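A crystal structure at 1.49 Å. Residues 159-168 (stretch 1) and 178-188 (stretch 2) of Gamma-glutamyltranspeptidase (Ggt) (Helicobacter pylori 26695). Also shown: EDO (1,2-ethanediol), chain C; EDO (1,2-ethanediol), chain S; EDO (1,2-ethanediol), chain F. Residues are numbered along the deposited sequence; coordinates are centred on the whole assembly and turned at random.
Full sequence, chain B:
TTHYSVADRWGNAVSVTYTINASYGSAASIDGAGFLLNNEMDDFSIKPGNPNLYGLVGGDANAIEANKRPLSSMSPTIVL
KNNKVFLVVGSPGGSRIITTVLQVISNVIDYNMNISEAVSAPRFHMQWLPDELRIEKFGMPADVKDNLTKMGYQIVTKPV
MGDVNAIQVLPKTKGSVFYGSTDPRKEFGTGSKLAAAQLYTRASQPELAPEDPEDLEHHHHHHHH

Stretch 1 (159-168) PVMGDVNAIQ
Stretch 2 (178-188) FYGSTDPRKEF

This contact is a short antiparallel β-ladder that frays into a loop, where the carboxylate of Asp 183 takes over the pairing from the backbone. Strands 166-168 and 178-181 run at 155° with their axes 4.6 Å apart, in the register Ala 166–Ser 181, Ile 167–Gly 180 and Gln 168–Tyr 179; phi lies between -144° and -110° and psi between 124° and 156°.

The outer pairs are hydrogen-bonded. Ala 166 N donates to Ser 181 O (3.0 Å) and Ser 181 N to Ala 166 O (2.9 Å); Gln 168 N reaches Tyr 179 O at 2.7 Å and Tyr 179 N reaches Gln 168 O at 2.8 Å. Between them, the CA atoms of Ile 167 and Gly 180 approach to 4.4 Å. Gly 180 CA makes a CA-H...O contact with Ala 166 O at 3.3 Å, and Ile 167 CA makes another with Tyr 179 O at 3.2 Å, as the close approach of a non-hydrogen-bonded pair allows. Ile 167 (m, t) projects on the opposite face from Ala 166, Gln 168, Tyr 179 and Ser 181, and its CG2 meets the edge of the Phe 178 ring at CD2, 4.5 Å away.

Beyond the ladder, Asp 183 (chi1 t) points toward stretch 1, and its OD2 accepts Val 164 N at 2.9 Å with a nearly linear angle of 174°. Its OD1 takes Arg 185 N (3.0 Å) and forms a salt bridge with Arg 185 NH1 (2.9 Å), so one carboxylate both shapes its own turn and holds the neighbouring loop. Water 2 joins Asp 163 OD1 (2.6 Å), Asn 165 OD1 (2.7 Å) and Asp 183 N (3.0 Å), donating to both side-chain oxygens.

Gly 162, at phi/psi 97/172, adopts a backbone that would jam a CB against the preceding carbonyl. At the far end, Val 160 (m) packs CG2 against Phe 188 CD2 at 3.6 Å.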

# COMPACT_ATOMS: atom_id res chain seq x y z
N PRO B 159 5.83 -8.79 15.41
CA PRO B 159 5.33 -7.42 15.60
C PRO B 159 3.98 -7.18 14.94
O PRO B 159 3.61 -7.88 14.02
CB PRO B 159 6.43 -6.57 14.97
CG PRO B 159 7.69 -7.38 15.18
CD PRO B 159 7.26 -8.81 15.03
N VAL B 160 3.27 -6.16 15.42
CA VAL B 160 1.95 -5.87 14.88
C VAL B 160 2.02 -5.61 13.37
O VAL B 160 2.99 -5.05 12.85
CB VAL B 160 1.23 -4.70 15.62
CG1 VAL B 160 0.87 -5.12 17.02
CG2 VAL B 160 2.04 -3.40 15.58
N MET B 161 0.93 -5.99 12.71
CA MET B 161 0.82 -5.99 11.27
C MET B 161 -0.15 -4.92 10.81
O MET B 161 -1.32 -4.96 11.19
CB MET B 161 0.29 -7.33 10.81
CG MET B 161 1.26 -8.47 10.96
SD MET B 161 0.56 -10.02 10.39
CE MET B 161 -0.53 -10.43 11.78
N GLY B 162 0.32 -3.98 10.00
CA GLY B 162 -0.56 -3.08 9.28
C GLY B 162 -0.78 -1.73 9.93
O GLY B 162 -0.39 -1.49 11.08
N ASP B 163 -1.45 -0.86 9.17
CA ASP B 163 -1.83 0.47 9.65
C ASP B 163 -3.01 0.93 8.79
O ASP B 163 -2.86 1.63 7.80
CB ASP B 163 -0.65 1.44 9.59
CG ASP B 163 -1.02 2.84 10.07
OD1 ASP B 163 -2.12 3.02 10.63
OD2 ASP B 163 -0.21 3.76 9.85
N VAL B 164 -4.19 0.46 9.17
CA VAL B 164 -5.40 0.67 8.42
C VAL B 164 -6.05 2.01 8.76
O VAL B 164 -6.26 2.33 9.93
CB VAL B 164 -6.41 -0.45 8.70
CG1 VAL B 164 -7.75 -0.19 7.97
CG2 VAL B 164 -5.83 -1.82 8.34
N ASN B 165 -6.35 2.78 7.72
CA ASN B 165 -7.20 3.94 7.83
C ASN B 165 -8.43 3.62 7.01
O ASN B 165 -8.33 3.38 5.81
CB ASN B 165 -6.46 5.18 7.34
CG ASN B 165 -5.28 5.50 8.22
OD1 ASN B 165 -5.45 5.72 9.42
ND2 ASN B 165 -4.08 5.49 7.64
N ALA B 166 -9.58 3.56 7.68
CA ALA B 166 -10.79 3.04 7.07
C ALA B 166 -12.02 3.90 7.40
O ALA B 166 -12.08 4.56 8.44
CB ALA B 166 -11.00 1.60 7.49
N ILE B 167 -12.98 3.88 6.48
CA ILE B 167 -14.24 4.60 6.61
C ILE B 167 -15.39 3.64 6.35
O ILE B 167 -15.31 2.81 5.43
CB ILE B 167 -14.35 5.78 5.62
CG1 ILE B 167 -13.25 6.81 5.86
CG2 ILE B 167 -15.73 6.44 5.70
CD1 ILE B 167 -13.07 7.82 4.70
N GLN B 168 -16.42 3.72 7.19
CA GLN B 168 -17.69 3.07 6.93
C GLN B 168 -18.75 4.14 6.73
O GLN B 168 -18.82 5.12 7.48
CB GLN B 168 -18.07 2.13 8.08
CG GLN B 168 -19.37 1.36 7.86
CD GLN B 168 -19.74 0.49 9.04
OE1 GLN B 168 -19.76 0.95 10.18
NE2 GLN B 168 -20.08 -0.76 8.77
N PHE B 178 -20.80 9.10 8.33
CA PHE B 178 -19.47 8.59 8.06
C PHE B 178 -18.77 8.24 9.37
O PHE B 178 -18.65 9.10 10.25
CB PHE B 178 -18.65 9.65 7.33
CG PHE B 178 -19.26 10.09 6.03
CD1 PHE B 178 -20.28 11.03 6.03
CD2 PHE B 178 -18.81 9.58 4.82
CE1 PHE B 178 -20.87 11.45 4.84
CE2 PHE B 178 -19.39 10.00 3.63
CZ PHE B 178 -20.42 10.94 3.64
N TYR B 179 -18.33 6.99 9.48
CA TYR B 179 -17.58 6.51 10.63
C TYR B 179 -16.17 6.16 10.18
O TYR B 179 -15.98 5.52 9.15
CB TYR B 179 -18.24 5.28 11.25
CG TYR B 179 -19.56 5.57 11.91
CD1 TYR B 179 -19.62 6.36 13.05
CD2 TYR B 179 -20.74 5.06 11.40
CE1 TYR B 179 -20.82 6.63 13.67
CE2 TYR B 179 -21.96 5.33 12.02
CZ TYR B 179 -21.99 6.11 13.15
OH TYR B 179 -23.20 6.38 13.76
N GLY B 180 -15.18 6.59 10.95
CA GLY B 180 -13.79 6.36 10.61
C GLY B 180 -12.97 5.74 11.71
O GLY B 180 -13.29 5.86 12.89
N SER B 181 -11.90 5.07 11.31
CA SER B 181 -10.93 4.58 12.25
C SER B 181 -9.53 4.67 11.68
O SER B 181 -9.27 4.29 10.53
CB SER B 181 -11.23 3.14 12.68
OG SER B 181 -10.39 2.75 13.76
N THR B 182 -8.63 5.20 12.51
CA THR B 182 -7.21 5.02 12.35
C THR B 182 -6.84 3.69 13.02
O THR B 182 -7.70 2.97 13.54
CB THR B 182 -6.43 6.19 12.96
OG1 THR B 182 -6.78 6.32 14.34
CG2 THR B 182 -6.75 7.49 12.23
N ASP B 183 -5.56 3.34 12.99
CA ASP B 183 -5.12 2.07 13.52
C ASP B 183 -4.27 2.29 14.77
O ASP B 183 -3.30 3.05 14.72
CB ASP B 183 -4.30 1.34 12.44
CG ASP B 183 -4.16 -0.16 12.70
OD1 ASP B 183 -3.97 -0.58 13.87
OD2 ASP B 183 -4.23 -0.92 11.70
N PRO B 184 -4.62 1.62 15.89
CA PRO B 184 -3.77 1.77 17.08
C PRO B 184 -2.31 1.37 16.85
O PRO B 184 -1.42 1.83 17.58
CB PRO B 184 -4.44 0.84 18.11
CG PRO B 184 -5.39 0.01 17.37
CD PRO B 184 -5.81 0.81 16.17
N ARG B 185 -2.05 0.58 15.82
CA ARG B 185 -0.69 0.09 15.52
C ARG B 185 0.24 1.14 14.92
O ARG B 185 1.44 0.92 14.86
CB ARG B 185 -0.76 -1.09 14.55
CG ARG B 185 -1.54 -2.28 15.05
CD ARG B 185 -1.87 -3.22 13.92
NE ARG B 185 -2.61 -4.40 14.35
CZ ARG B 185 -3.92 -4.42 14.59
NH1 ARG B 185 -4.65 -3.32 14.47
NH2 ARG B 185 -4.50 -5.56 14.94
N LYS B 186 -0.31 2.27 14.50
CA LYS B 186 0.43 3.30 13.78
C LYS B 186 1.78 3.63 14.44
O LYS B 186 2.81 3.65 13.76
CB LYS B 186 -0.42 4.57 13.64
CG LYS B 186 0.17 5.65 12.72
CD LYS B 186 0.99 6.72 13.45
CE LYS B 186 0.13 7.73 14.18
NZ LYS B 186 0.94 8.65 15.03
N GLU B 187 1.78 3.85 15.76
CA GLU B 187 2.98 4.31 16.49
C GLU B 187 3.88 3.20 17.05
O GLU B 187 4.82 3.48 17.80
CB GLU B 187 2.58 5.25 17.63
CG GLU B 187 2.02 6.59 17.17
N PHE B 188 3.62 1.95 16.69
CA PHE B 188 4.35 0.82 17.25
C PHE B 188 5.67 0.62 16.52
O PHE B 188 6.74 0.92 17.06
CB PHE B 188 3.51 -0.46 17.18
CG PHE B 188 2.41 -0.53 18.21
CD1 PHE B 188 1.73 0.61 18.63
CD2 PHE B 188 2.05 -1.76 18.76
CE1 PHE B 188 0.72 0.53 19.57
CE2 PHE B 188 1.03 -1.84 19.70
CZ PHE B 188 0.37 -0.69 20.10
C1 EDO C . 4.82 -4.76 18.52
O1 EDO C . 4.80 -4.62 17.10
C2 EDO C . 4.03 -6.01 18.88
O2 EDO C . 4.15 -6.30 20.27
C1 EDO S . -10.51 4.75 16.96
O1 EDO S . -9.80 3.67 16.32
C2 EDO S . -11.04 5.72 15.91
O2 EDO S . -9.98 6.23 15.10
C1 EDO F . 4.75 4.47 10.95
O1 EDO F . 3.60 5.32 10.83
C2 EDO F . 6.02 5.32 11.00
O2 EDO F . 6.83 5.15 9.82
O HOH W 1 2.04 -0.24 11.95
O HOH W 2 -3.71 4.97 11.32